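Local coordinates for protein probable CoA-transferase alpha subunit (Rhodococcus jostii, PDB 6COJ) that binds the coenzyme A thioester of a spirocyclic acid and is probably the alpha subunit of an enzyme of the coenzyme A transferase family, at residues A[43-48]-A[255-260]; A[182-187]-A[213-218]; A[91-96]-A[266-271]; A[248-253]-A[295-300]. The protein carries 1 engineered substitution. One frame throughout, in Å; residues are numbered along the deposited sequence.

Interaction 1 of 4, residues A[43-48]-A[255-260]; sequences SRRKPM and TLAGDS
Two loops that leave the parallel sheet, one between strand 35-38 and helix 48-56, the other between strand 244-247 and helix 265-274, are joined here by a single beta bridge. They run in the same direction, S43 beside T255, R44 beside L256 and R45 beside A257. L256 uses both its backbone polar atoms: its carbonyl O takes the amide N of R45 at 2.6 Å, short but bent (141°), with the donor above the carbonyl plane, and its N reaches S43 O in a weak bond of 3.3 Å.

T255 gives the largest share of the buried surface. Its OG1 sits in the crowded position between backbone N and carbonyl carbon (chi1 68°), where it accepts the amide N of K46 at 3.0 Å and hands its own proton to A252 O. That torsion turns CG2 to the other side, into a cluster: it lies 3.5 Å from S43 OG, whose hydroxyl is bonded to Q268, and M48 CG closes in obliquely at 4.1 Å. On the more open flank L256 and R44 lie side by side, CD1 of L256 touching CB of R44 at 3.6 Å, while R44 NE runs on to a salt bridge with D92.

R45, in a left-handed backbone conformation (phi 44°), bends away at chi3; its guanidinium is held by H183 O, P200 O and a salt bridge to D203. K46 likewise leaves, its NZ bonded to G39 O and in a salt bridge with D71. With P47 at the N-cap position of helix 48-56, the bridge joins two loops that both follow strands at the C-terminal edge of the Rossmann-like parallel sheet.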
loop_
_atom_site.group_PDB
_atom_site.type_symbol
_atom_site.label_atom_id
_atom_site.label_comp_id
_atom_site.label_asym_id
_atom_site.label_seq_id
_atom_site.Cartn_x
_atom_site.Cartn_y
_atom_site.Cartn_z
ATOM N N SER A 43 -8.114 -20.954 -3.379
ATOM C CA SER A 43 -9.073 -21.597 -2.477
ATOM C C SER A 43 -8.946 -21.064 -1.048
ATOM O O SER A 43 -8.825 -21.816 -0.071
ATOM C CB SER A 43 -8.926 -23.115 -2.543
ATOM O OG SER A 43 -9.938 -23.774 -1.804
ATOM N N ARG A 44 -8.988 -19.736 -0.921
ATOM C CA ARG A 44 -8.764 -19.062 0.358
ATOM C C ARG A 44 -9.757 -17.921 0.508
ATOM O O ARG A 44 -9.754 -16.977 -0.292
ATOM C CB ARG A 44 -7.323 -18.539 0.486
ATOM C CG ARG A 44 -6.265 -19.566 0.113
ATOM C CD ARG A 44 -4.856 -18.988 0.114
ATOM N NE ARG A 44 -3.937 -19.838 -0.639
ATOM C CZ ARG A 44 -2.673 -20.086 -0.316
ATOM N NH1 ARG A 44 -2.136 -19.578 0.793
ATOM N NH2 ARG A 44 -1.946 -20.876 -1.093
ATOM N N ARG A 45 -10.583 -18.016 1.551
ATOM C CA ARG A 45 -11.567 -16.998 1.947
ATOM C C ARG A 45 -12.336 -16.427 0.766
ATOM O O ARG A 45 -12.514 -15.216 0.620
ATOM C CB ARG A 45 -10.974 -15.913 2.849
ATOM C CG ARG A 45 -12.000 -15.422 3.875
ATOM C CD ARG A 45 -11.448 -14.344 4.824
ATOM N NE ARG A 45 -11.120 -13.139 4.060
ATOM C CZ ARG A 45 -9.926 -12.557 3.993
ATOM N NH1 ARG A 45 -8.894 -13.000 4.713
ATOM N NH2 ARG A 45 -9.784 -11.494 3.204
ATOM N N LYS A 46 -12.835 -17.335 -0.077
ATOM C CA LYS A 46 -13.700 -16.908 -1.154
ATOM C C LYS A 46 -15.115 -16.700 -0.623
ATOM O O LYS A 46 -15.548 -17.403 0.292
ATOM C CB LYS A 46 -13.730 -17.985 -2.230
ATOM C CG LYS A 46 -12.460 -18.002 -3.059
ATOM C CD LYS A 46 -12.407 -16.799 -3.961
ATOM C CE LYS A 46 -11.131 -16.739 -4.763
ATOM N NZ LYS A 46 -11.206 -15.573 -5.672
ATOM N N PRO A 47 -15.866 -15.723 -1.181
ATOM C CA PRO A 47 -17.285 -15.539 -0.790
ATOM C C PRO A 47 -18.169 -16.585 -1.462
ATOM O O PRO A 47 -18.985 -16.305 -2.353
ATOM C CB PRO A 47 -17.571 -14.113 -1.269
ATOM C CG PRO A 47 -16.718 -13.979 -2.495
ATOM C CD PRO A 47 -15.429 -14.709 -2.160
ATOM N N MET A 48 -17.994 -17.838 -1.033
ATOM C CA MET A 48 -18.618 -18.963 -1.718
ATOM C C MET A 48 -20.132 -18.969 -1.546
ATOM O O MET A 48 -20.853 -19.377 -2.467
ATOM C CB MET A 48 -18.012 -20.283 -1.237
ATOM C CG MET A 48 -16.539 -20.467 -1.546
ATOM S SD MET A 48 -16.159 -20.536 -3.305
ATOM C CE MET A 48 -16.673 -22.214 -3.666
ATOM N N THR A 255 -13.586 -23.152 0.885
ATOM C CA THR A 255 -12.248 -22.580 0.991
ATOM C C THR A 255 -11.912 -22.302 2.460
ATOM O O THR A 255 -12.780 -22.338 3.339
ATOM C CB THR A 255 -12.135 -21.304 0.147
ATOM O OG1 THR A 255 -12.952 -20.249 0.689
ATOM C CG2 THR A 255 -12.583 -21.608 -1.283
ATOM N N LEU A 256 -10.637 -22.039 2.737
ATOM C CA LEU A 256 -10.249 -21.733 4.115
ATOM C C LEU A 256 -10.690 -20.317 4.502
ATOM O O LEU A 256 -11.055 -19.497 3.658
ATOM C CB LEU A 256 -8.747 -21.952 4.337
ATOM C CG LEU A 256 -7.711 -21.198 3.498
ATOM C CD1 LEU A 256 -7.625 -19.724 3.878
ATOM C CD2 LEU A 256 -6.340 -21.856 3.642
ATOM N N ALA A 257 -10.628 -20.012 5.794
ATOM C CA ALA A 257 -11.116 -18.710 6.248
ATOM C C ALA A 257 -10.340 -18.218 7.466
ATOM O O ALA A 257 -10.897 -17.931 8.521
ATOM C CB ALA A 257 -12.616 -18.751 6.527
ATOM N N GLY A 258 -9.025 -18.094 7.314
ATOM C CA GLY A 258 -8.217 -17.533 8.386
ATOM C C GLY A 258 -8.369 -18.347 9.652
ATOM O O GLY A 258 -8.297 -19.582 9.630
ATOM N N ASP A 259 -8.609 -17.641 10.769
ATOM C CA ASP A 259 -8.752 -18.272 12.082
ATOM C C ASP A 259 -10.063 -19.031 12.252
ATOM O O ASP A 259 -10.190 -19.806 13.212
ATOM C CB ASP A 259 -8.723 -17.205 13.182
ATOM C CG ASP A 259 -7.326 -16.741 13.517
ATOM O OD1 ASP A 259 -6.356 -17.388 13.071
ATOM O OD2 ASP A 259 -7.206 -15.727 14.237
ATOM N N SER A 260 -11.051 -18.811 11.381
ATOM C CA SER A 260 -12.372 -19.398 11.597
ATOM C C SER A 260 -12.379 -20.890 11.296
ATOM O O SER A 260 -12.951 -21.678 12.055
ATOM C CB SER A 260 -13.423 -18.675 10.751
ATOM O OG SER A 260 -13.531 -17.313 11.142
#

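Interaction 2 of 4, residues A[182-187]-A[213-218]; sequences VHLNLG and RFVSVE
Neighbouring strands 177-184 and 213-217 of the Rossmann-like parallel sheet, connected by a beta-alpha-beta crossover through helix 203-208, pair in register: V182 with V215, H183 with S216, L184 with V217. V182 O takes S216 N at 2.9 Å, and L184 N gives to S216 O at 2.8 Å.

H183 and S216 share one face of the sheet. From H183 CB, which lies 3.5 Å from S216 OG, the side chain sets off with CG anti to the backbone N (chi1 -175°), laying the ring along the second strand. ND1 meets S216 OG at 2.7 Å, almost straight (164°) and in the ring plane. CE1 lies obliquely to the V217 carbonyl carbon. At the tip NE2 donates to E218 OE1 at 2.7 Å, so both nitrogens are engaged and the ring cannot easily turn. The E218 carboxylate, which should favour positive charge on this buried imidazole, is fixed: OE1 also bonds Y261 OH, and OE2 takes N250 N.

The opposite face is apolar and packs on helix 203-208 and strand 235-237: V182 and V215 cross obliquely, CG2 to CG2 at 3.8 Å, and L184 crosses V215 at about a right angle, CD1 toward CG2. At its end the pairing meets a classic beta bulge of N185 and L186 against A194. Ring of H183 and carboxylate of E218 stand 77° apart, NE2 approaching OE1 from above the carboxylate plane.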
loop_
_atom_site.group_PDB
_atom_site.type_symbol
_atom_site.label_atom_id
_atom_site.label_comp_id
_atom_site.label_asym_id
_atom_site.label_seq_id
_atom_site.Cartn_x
_atom_site.Cartn_y
_atom_site.Cartn_z
ATOM N N VAL A 182 -16.904 -9.945 -1.337
ATOM C CA VAL A 182 -15.813 -10.358 -0.460
ATOM C C VAL A 182 -16.409 -11.002 0.784
ATOM O O VAL A 182 -17.549 -10.730 1.160
ATOM C CB VAL A 182 -14.876 -9.182 -0.070
ATOM C CG1 VAL A 182 -14.259 -8.527 -1.321
ATOM C CG2 VAL A 182 -15.622 -8.142 0.766
ATOM N N HIS A 183 -15.615 -11.863 1.429
ATOM C CA HIS A 183 -16.008 -12.536 2.664
ATOM C C HIS A 183 -14.956 -12.282 3.732
ATOM O O HIS A 183 -13.763 -12.497 3.494
ATOM C CB HIS A 183 -16.123 -14.050 2.462
ATOM C CG HIS A 183 -16.638 -14.768 3.664
ATOM N ND1 HIS A 183 -17.981 -14.809 3.977
ATOM C CD2 HIS A 183 -16.000 -15.458 4.641
ATOM C CE1 HIS A 183 -18.149 -15.509 5.088
ATOM N NE2 HIS A 183 -16.964 -15.918 5.508
ATOM N N LEU A 184 -15.401 -11.856 4.909
ATOM C CA LEU A 184 -14.507 -11.550 6.016
ATOM C C LEU A 184 -14.981 -12.247 7.289
ATOM O O LEU A 184 -16.061 -12.842 7.346
ATOM C CB LEU A 184 -14.357 -10.032 6.216
ATOM C CG LEU A 184 -13.453 -9.407 5.151
ATOM C CD1 LEU A 184 -13.591 -7.894 5.129
ATOM C CD2 LEU A 184 -11.985 -9.794 5.388
ATOM N N ASN A 185 -14.155 -12.181 8.329
ATOM C CA ASN A 185 -14.452 -12.976 9.511
ATOM C C ASN A 185 -15.455 -12.322 10.449
ATOM O O ASN A 185 -16.192 -13.025 11.144
ATOM C CB ASN A 185 -13.167 -13.347 10.253
ATOM C CG ASN A 185 -12.236 -14.173 9.389
ATOM O OD1 ASN A 185 -12.297 -15.419 9.387
ATOM N ND2 ASN A 185 -11.387 -13.502 8.642
ATOM N N LEU A 186 -15.480 -11.000 10.515
ATOM C CA LEU A 186 -16.280 -10.312 11.510
ATOM C C LEU A 186 -16.628 -8.945 10.957
ATOM O O LEU A 186 -15.807 -8.322 10.280
ATOM C CB LEU A 186 -15.458 -10.136 12.793
ATOM C CG LEU A 186 -16.205 -9.906 14.096
ATOM C CD1 LEU A 186 -17.131 -11.082 14.394
ATOM C CD2 LEU A 186 -15.182 -9.751 15.194
ATOM N N GLY A 187 -17.826 -8.468 11.258
ATOM C CA GLY A 187 -18.201 -7.139 10.810
ATOM C C GLY A 187 -19.422 -6.654 11.553
ATOM O O GLY A 187 -20.107 -7.426 12.226
ATOM N N ARG A 213 -20.671 -2.767 -3.267
ATOM C CA ARG A 213 -19.768 -3.598 -2.483
ATOM C C ARG A 213 -20.567 -4.431 -1.494
ATOM O O ARG A 213 -21.280 -3.882 -0.648
ATOM C CB ARG A 213 -18.767 -2.718 -1.735
ATOM C CG ARG A 213 -17.658 -2.136 -2.608
ATOM C CD ARG A 213 -18.095 -0.922 -3.410
ATOM N NE ARG A 213 -18.606 0.152 -2.559
ATOM C CZ ARG A 213 -17.838 1.068 -1.979
ATOM N NH1 ARG A 213 -16.525 1.036 -2.153
ATOM N NH2 ARG A 213 -18.386 2.015 -1.236
ATOM N N PHE A 214 -20.433 -5.751 -1.584
ATOM C CA PHE A 214 -21.132 -6.663 -0.689
ATOM C C PHE A 214 -20.113 -7.498 0.065
ATOM O O PHE A 214 -19.248 -8.131 -0.550
ATOM C CB PHE A 214 -22.118 -7.524 -1.477
ATOM C CG PHE A 214 -23.132 -6.700 -2.189
ATOM C CD1 PHE A 214 -24.170 -6.117 -1.490
ATOM C CD2 PHE A 214 -22.964 -6.392 -3.532
ATOM C CE1 PHE A 214 -25.068 -5.301 -2.128
ATOM C CE2 PHE A 214 -23.868 -5.580 -4.182
ATOM C CZ PHE A 214 -24.920 -5.031 -3.476
ATOM N N VAL A 215 -20.191 -7.466 1.396
ATOM C CA VAL A 215 -19.317 -8.255 2.259
ATOM C C VAL A 215 -20.179 -9.252 3.012
ATOM O O VAL A 215 -21.151 -8.868 3.675
ATOM C CB VAL A 215 -18.484 -7.392 3.228
ATOM C CG1 VAL A 215 -19.357 -6.533 4.125
ATOM C CG2 VAL A 215 -17.570 -8.278 4.063
ATOM N N SER A 216 -19.864 -10.531 2.871
ATOM C CA SER A 216 -20.414 -11.527 3.771
ATOM C C SER A 216 -19.425 -11.731 4.914
ATOM O O SER A 216 -18.213 -11.609 4.727
ATOM C CB SER A 216 -20.740 -12.832 3.028
ATOM O OG SER A 216 -19.604 -13.362 2.360
ATOM N N VAL A 217 -19.948 -11.988 6.114
ATOM C CA VAL A 217 -19.103 -12.162 7.292
ATOM C C VAL A 217 -19.563 -13.392 8.055
ATOM O O VAL A 217 -20.741 -13.759 8.023
ATOM C CB VAL A 217 -19.092 -10.932 8.238
ATOM C CG1 VAL A 217 -18.480 -9.735 7.551
ATOM C CG2 VAL A 217 -20.505 -10.617 8.707
ATOM N N GLU A 218 -18.624 -14.029 8.768
ATOM C CA GLU A 218 -18.993 -15.170 9.603
ATOM C C GLU A 218 -20.015 -14.788 10.666
ATOM O O GLU A 218 -20.890 -15.591 11.016
ATOM C CB GLU A 218 -17.768 -15.784 10.286
ATOM C CG GLU A 218 -16.738 -16.418 9.375
ATOM C CD GLU A 218 -17.282 -17.670 8.707
ATOM O OE1 GLU A 218 -17.085 -17.793 7.483
ATOM O OE2 GLU A 218 -17.941 -18.482 9.388
#

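Interaction 3 of 4, residues A[91-96]-A[266-271]; sequences LDSAPF and KFQRHY
Segment 91-96 is a tightly folded loop, closed by L91 N bonding to F96 O and kinked by a cis peptide before P95, and it lies against one side of helix 265-274, with the CA atoms of A94 and R269 7.7 Å apart. F96 points away from the helix; its ring lies flat over the S93-A94 peptide of its own loop and packs on an aromatic side chain of another protein chain.

Q268 makes the central link. With CG anti to the backbone N (chi1 -180°) and the chain extended beyond it, the side chain stretches straight off the helix and ends in an amide that meets L91. NE2 donates to L91 O at 3.0 Å (153°), from above the carbonyl plane, and lies 3.5 Å from L91 CB. The other end of the amide, OE1, accepts from S43 OG. S93 OG comes near NE2 without bonding it and instead turns to E265.

One helical turn on, Y271 offers its CE2 obliquely to L91 CD2 at 4.4 Å, a light apolar touch, while its OH bonds D98 just beyond the loop. The outer rim is held by solvent: a water donates to A94 O at 2.7 Å and accepts from R269 NH1 at 3.2 Å, lying in the guanidinium plane.

Because NE2 faces a carbonyl and OE1 a hydroxyl, the Q268 amide has one sensible orientation and reads both neighbouring loops at once; the R269 side, joined through water, should adapt more readily.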
loop_
_atom_site.group_PDB
_atom_site.type_symbol
_atom_site.label_atom_id
_atom_site.label_comp_id
_atom_site.label_asym_id
_atom_site.label_seq_id
_atom_site.Cartn_x
_atom_site.Cartn_y
_atom_site.Cartn_z
ATOM N N LEU A 91 -6.805 -24.251 -7.190
ATOM C CA LEU A 91 -7.476 -24.811 -6.025
ATOM C C LEU A 91 -6.556 -24.928 -4.812
ATOM O O LEU A 91 -7.018 -25.339 -3.745
ATOM C CB LEU A 91 -8.088 -26.174 -6.369
ATOM C CG LEU A 91 -9.161 -26.181 -7.468
ATOM C CD1 LEU A 91 -9.690 -27.591 -7.701
ATOM C CD2 LEU A 91 -10.305 -25.239 -7.122
ATOM N N ASP A 92 -5.267 -24.607 -4.964
ATOM C CA ASP A 92 -4.273 -24.601 -3.886
ATOM C C ASP A 92 -3.859 -25.995 -3.413
ATOM O O ASP A 92 -2.706 -26.201 -3.025
ATOM C CB ASP A 92 -4.684 -23.690 -2.724
ATOM C CG ASP A 92 -4.430 -22.228 -3.028
ATOM O OD1 ASP A 92 -3.338 -21.917 -3.555
ATOM O OD2 ASP A 92 -5.315 -21.388 -2.768
ATOM N N SER A 93 -4.780 -26.954 -3.449
ATOM C CA SER A 93 -4.485 -28.355 -3.197
ATOM C C SER A 93 -4.772 -29.149 -4.462
ATOM O O SER A 93 -5.440 -28.664 -5.380
ATOM C CB SER A 93 -5.362 -28.924 -2.074
ATOM O OG SER A 93 -5.620 -27.962 -1.072
ATOM N N ALA A 94 -4.274 -30.384 -4.498
ATOM C CA ALA A 94 -4.547 -31.284 -5.618
ATOM C C ALA A 94 -6.059 -31.383 -5.820
ATOM O O ALA A 94 -6.805 -31.456 -4.850
ATOM C CB ALA A 94 -3.949 -32.649 -5.351
ATOM N N PRO A 95 -6.520 -31.398 -7.079
ATOM C CA PRO A 95 -5.750 -31.500 -8.323
ATOM C C PRO A 95 -5.222 -30.172 -8.846
ATOM O O PRO A 95 -4.816 -30.128 -10.008
ATOM C CB PRO A 95 -6.778 -32.059 -9.310
ATOM C CG PRO A 95 -8.063 -31.483 -8.838
ATOM C CD PRO A 95 -7.972 -31.435 -7.334
ATOM N N PHE A 96 -5.255 -29.124 -8.012
ATOM C CA PHE A 96 -4.619 -27.831 -8.278
ATOM C C PHE A 96 -5.338 -27.012 -9.343
ATOM O O PHE A 96 -5.708 -25.861 -9.100
ATOM C CB PHE A 96 -3.132 -27.997 -8.608
ATOM C CG PHE A 96 -2.344 -28.646 -7.506
ATOM C CD1 PHE A 96 -1.984 -27.925 -6.381
ATOM C CD2 PHE A 96 -1.974 -29.976 -7.590
ATOM C CE1 PHE A 96 -1.264 -28.518 -5.362
ATOM C CE2 PHE A 96 -1.255 -30.575 -6.573
ATOM C CZ PHE A 96 -0.901 -29.845 -5.458
ATOM N N LYS A 266 -11.428 -32.623 1.844
ATOM C CA LYS A 266 -12.194 -33.750 1.327
ATOM C C LYS A 266 -13.344 -33.278 0.445
ATOM O O LYS A 266 -13.616 -33.874 -0.605
ATOM C CB LYS A 266 -12.704 -34.606 2.490
ATOM C CG LYS A 266 -11.657 -35.548 3.100
ATOM C CD LYS A 266 -10.848 -34.892 4.203
ATOM C CE LYS A 266 -9.397 -35.351 4.201
ATOM N NZ LYS A 266 -8.505 -34.540 5.075
ATOM N N PHE A 267 -14.029 -32.201 0.845
ATOM C CA PHE A 267 -15.142 -31.735 0.030
ATOM C C PHE A 267 -14.661 -31.075 -1.249
ATOM O O PHE A 267 -15.296 -31.217 -2.299
ATOM C CB PHE A 267 -16.078 -30.799 0.792
ATOM C CG PHE A 267 -17.372 -30.563 0.067
ATOM C CD1 PHE A 267 -18.390 -31.504 0.132
ATOM C CD2 PHE A 267 -17.547 -29.448 -0.732
ATOM C CE1 PHE A 267 -19.569 -31.316 -0.559
ATOM C CE2 PHE A 267 -18.729 -29.252 -1.426
ATOM C CZ PHE A 267 -19.743 -30.194 -1.342
ATOM N N GLN A 268 -13.557 -30.328 -1.188
ATOM C CA GLN A 268 -13.037 -29.750 -2.422
ATOM C C GLN A 268 -12.657 -30.838 -3.416
ATOM O O GLN A 268 -12.914 -30.705 -4.616
ATOM C CB GLN A 268 -11.855 -28.825 -2.155
ATOM C CG GLN A 268 -11.328 -28.228 -3.445
ATOM C CD GLN A 268 -10.368 -27.099 -3.203
ATOM O OE1 GLN A 268 -10.781 -25.962 -3.012
ATOM N NE2 GLN A 268 -9.087 -27.406 -3.232
ATOM N N ARG A 269 -12.052 -31.923 -2.931
ATOM C CA ARG A 269 -11.782 -33.063 -3.802
ATOM C C ARG A 269 -13.060 -33.601 -4.427
ATOM O O ARG A 269 -13.074 -33.950 -5.612
ATOM C CB ARG A 269 -11.037 -34.160 -3.048
ATOM C CG ARG A 269 -9.561 -33.879 -2.899
ATOM C CD ARG A 269 -8.795 -35.091 -2.412
ATOM N NE ARG A 269 -9.179 -35.503 -1.071
ATOM C CZ ARG A 269 -8.570 -35.095 0.037
ATOM N NH1 ARG A 269 -7.560 -34.233 -0.030
ATOM N NH2 ARG A 269 -8.981 -35.536 1.213
ATOM N N HIS A 270 -14.146 -33.668 -3.649
ATOM C CA HIS A 270 -15.416 -34.154 -4.183
ATOM C C HIS A 270 -15.971 -33.210 -5.245
ATOM O O HIS A 270 -16.489 -33.658 -6.277
ATOM C CB HIS A 270 -16.419 -34.343 -3.043
ATOM C CG HIS A 270 -17.749 -34.870 -3.486
ATOM N ND1 HIS A 270 -17.912 -36.138 -4.001
ATOM C CD2 HIS A 270 -18.976 -34.301 -3.486
ATOM C CE1 HIS A 270 -19.182 -36.327 -4.303
ATOM N NE2 HIS A 270 -19.848 -35.228 -4.003
ATOM N N TYR A 271 -15.869 -31.898 -5.014
ATOM C CA TYR A 271 -16.250 -30.926 -6.033
ATOM C C TYR A 271 -15.486 -31.167 -7.332
ATOM O O TYR A 271 -16.082 -31.247 -8.416
ATOM C CB TYR A 271 -16.008 -29.502 -5.503
ATOM C CG TYR A 271 -15.763 -28.467 -6.580
ATOM C CD1 TYR A 271 -16.815 -27.935 -7.321
ATOM C CD2 TYR A 271 -14.474 -28.025 -6.862
ATOM C CE1 TYR A 271 -16.588 -26.992 -8.316
ATOM C CE2 TYR A 271 -14.236 -27.084 -7.858
ATOM C CZ TYR A 271 -15.298 -26.569 -8.578
ATOM O OH TYR A 271 -15.075 -25.633 -9.559
HETATM O O HOH W 1 -6.367 -32.290 -2.313
#

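Interaction 4 of 4, residues A[248-253]-A[295-300]; sequences APNGAH and DYQAAV
Two overlapping beta turns, type II from A248 to G251 and type I from N250 to H253, follow the last strand of the parallel sheet and meet the C-terminal helix 293-306. The tight part is the buried H253 end. Its CG is anti to the backbone N (chi1 -175°), which sends the imidazole out to the helix. ND1 and Y296 OH share a 2.7 Å hydrogen bond at the ring edge, and the two rings meet rim to rim with planes 65° apart, neither over the face of the other. V300 comes tip to tip against one face of the imidazole, CG1 only 3.3 Å from H253 NE2. NE2 is in turn bonded to D264, and F267 meets the same ring, so H253 is held in position from several sides.

Nearer the solvent the contact loosens into an amide pair. N250, in a left-handed conformation, points at Q297, whose chain bends at chi2 to face it. ND2 of N250 donates to Q297 OE1 at 2.9 Å, almost straight (172°) and on a lone pair. The return bond is poorer, because Q297 NE2 approaches the backbone O of N250 from well above the carbonyl plane, and NE2 also serves E293 OE2. Exposed P249 merely brushes the rim. N250 O thus accepts twice, from H253 N and from Q297 NE2, each at 3.1 Å.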
loop_
_atom_site.group_PDB
_atom_site.type_symbol
_atom_site.label_atom_id
_atom_site.label_comp_id
_atom_site.label_asym_id
_atom_site.label_seq_id
_atom_site.Cartn_x
_atom_site.Cartn_y
_atom_site.Cartn_z
ATOM N N ALA A 248 -23.151 -14.715 7.023
ATOM C CA ALA A 248 -23.067 -16.027 6.380
ATOM C C ALA A 248 -22.048 -16.886 7.107
ATOM O O ALA A 248 -20.889 -17.007 6.686
ATOM C CB ALA A 248 -22.733 -15.896 4.892
ATOM N N PRO A 249 -22.449 -17.513 8.214
ATOM C CA PRO A 249 -21.560 -18.461 8.901
ATOM C C PRO A 249 -21.164 -19.602 7.977
ATOM O O PRO A 249 -21.994 -20.148 7.246
ATOM C CB PRO A 249 -22.405 -18.969 10.077
ATOM C CG PRO A 249 -23.575 -18.041 10.168
ATOM C CD PRO A 249 -23.783 -17.435 8.825
ATOM N N ASN A 250 -19.873 -19.949 7.999
ATOM C CA ASN A 250 -19.313 -20.941 7.086
ATOM C C ASN A 250 -19.467 -20.513 5.631
ATOM O O ASN A 250 -19.476 -21.357 4.728
ATOM C CB ASN A 250 -19.882 -22.352 7.324
ATOM C CG ASN A 250 -18.842 -23.451 7.139
ATOM O OD1 ASN A 250 -17.672 -23.286 7.493
ATOM N ND2 ASN A 250 -19.271 -24.590 6.590
ATOM N N GLY A 251 -19.571 -19.200 5.403
ATOM C CA GLY A 251 -19.854 -18.646 4.092
ATOM C C GLY A 251 -18.691 -18.662 3.127
ATOM O O GLY A 251 -18.869 -18.259 1.972
ATOM N N ALA A 252 -17.509 -19.098 3.571
ATOM C CA ALA A 252 -16.391 -19.328 2.673
ATOM C C ALA A 252 -16.222 -20.798 2.298
ATOM O O ALA A 252 -15.409 -21.104 1.421
ATOM C CB ALA A 252 -15.091 -18.777 3.275
ATOM N N HIS A 253 -16.974 -21.704 2.920
ATOM C CA HIS A 253 -16.842 -23.127 2.615
ATOM C C HIS A 253 -17.056 -23.342 1.113
ATOM O O HIS A 253 -18.028 -22.825 0.573
ATOM C CB HIS A 253 -17.879 -23.928 3.406
ATOM C CG HIS A 253 -17.733 -25.407 3.245
ATOM N ND1 HIS A 253 -18.276 -26.097 2.180
ATOM C CD2 HIS A 253 -17.089 -26.326 4.003
ATOM C CE1 HIS A 253 -17.966 -27.375 2.286
ATOM N NE2 HIS A 253 -17.254 -27.543 3.387
ATOM N N ASP A 295 -29.526 -25.388 3.056
ATOM C CA ASP A 295 -29.533 -26.735 2.490
ATOM C C ASP A 295 -28.122 -27.176 2.129
ATOM O O ASP A 295 -27.738 -28.325 2.381
ATOM C CB ASP A 295 -30.422 -26.788 1.247
ATOM C CG ASP A 295 -31.881 -26.530 1.560
ATOM O OD1 ASP A 295 -32.310 -26.823 2.695
ATOM O OD2 ASP A 295 -32.596 -26.040 0.664
ATOM N N TYR A 296 -27.338 -26.273 1.529
ATOM C CA TYR A 296 -25.947 -26.585 1.225
ATOM C C TYR A 296 -25.187 -26.939 2.495
ATOM O O TYR A 296 -24.459 -27.938 2.539
ATOM C CB TYR A 296 -25.287 -25.394 0.524
ATOM C CG TYR A 296 -23.791 -25.540 0.346
ATOM C CD1 TYR A 296 -23.267 -26.208 -0.750
ATOM C CD2 TYR A 296 -22.901 -25.012 1.281
ATOM C CE1 TYR A 296 -21.900 -26.338 -0.925
ATOM C CE2 TYR A 296 -21.535 -25.146 1.119
ATOM C CZ TYR A 296 -21.040 -25.807 0.017
ATOM O OH TYR A 296 -19.687 -25.949 -0.165
ATOM N N GLN A 297 -25.340 -26.116 3.536
ATOM C CA GLN A 297 -24.581 -26.320 4.765
ATOM C C GLN A 297 -24.959 -27.638 5.427
ATOM O O GLN A 297 -24.094 -28.357 5.942
ATOM C CB GLN A 297 -24.806 -25.141 5.714
ATOM C CG GLN A 297 -24.206 -23.821 5.234
ATOM C CD GLN A 297 -22.689 -23.850 5.187
ATOM O OE1 GLN A 297 -22.053 -24.623 5.905
ATOM N NE2 GLN A 297 -22.098 -22.985 4.362
ATOM N N ALA A 298 -26.246 -27.984 5.405
ATOM C CA ALA A 298 -26.661 -29.268 5.955
ATOM C C ALA A 298 -26.052 -30.423 5.169
ATOM O O ALA A 298 -25.601 -31.417 5.755
ATOM C CB ALA A 298 -28.186 -29.363 5.949
ATOM N N ALA A 299 -26.029 -30.315 3.839
ATOM C CA ALA A 299 -25.503 -31.403 3.024
ATOM C C ALA A 299 -24.000 -31.542 3.197
ATOM O O ALA A 299 -23.465 -32.658 3.173
ATOM C CB ALA A 299 -25.848 -31.161 1.555
ATOM N N VAL A 300 -23.308 -30.421 3.369
ATOM C CA VAL A 300 -21.873 -30.467 3.590
ATOM C C VAL A 300 -21.556 -31.107 4.934
ATOM O O VAL A 300 -20.586 -31.864 5.066
ATOM C CB VAL A 300 -21.311 -29.044 3.453
ATOM C CG1 VAL A 300 -20.079 -28.863 4.318
ATOM C CG2 VAL A 300 -21.055 -28.756 1.983
#

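Interactions 1 and 4 each touch the other three. R45 NE reaches H183 O of interaction 2 at 2.8 Å, S43 OG reaches Q268 OE1 of interaction 3 at 2.6 Å, and M48 CB packs 3.1 Å from H253 O of interaction 4. Interactions 2 and 4 are tied by E218 OE2 to N250 N, 2.8 Å, and interactions 3 and 4 by F267, which packs on H253, Y296 and V300. Interactions 2 and 3 do not touch, their nearest atoms being about 14 Å apart. The bound CoA thioester lies about 7 Å from the R44 side chain and about 10 Å from the A94 side chain; pocket residues W41 and Y97 are respectively near them in sequence.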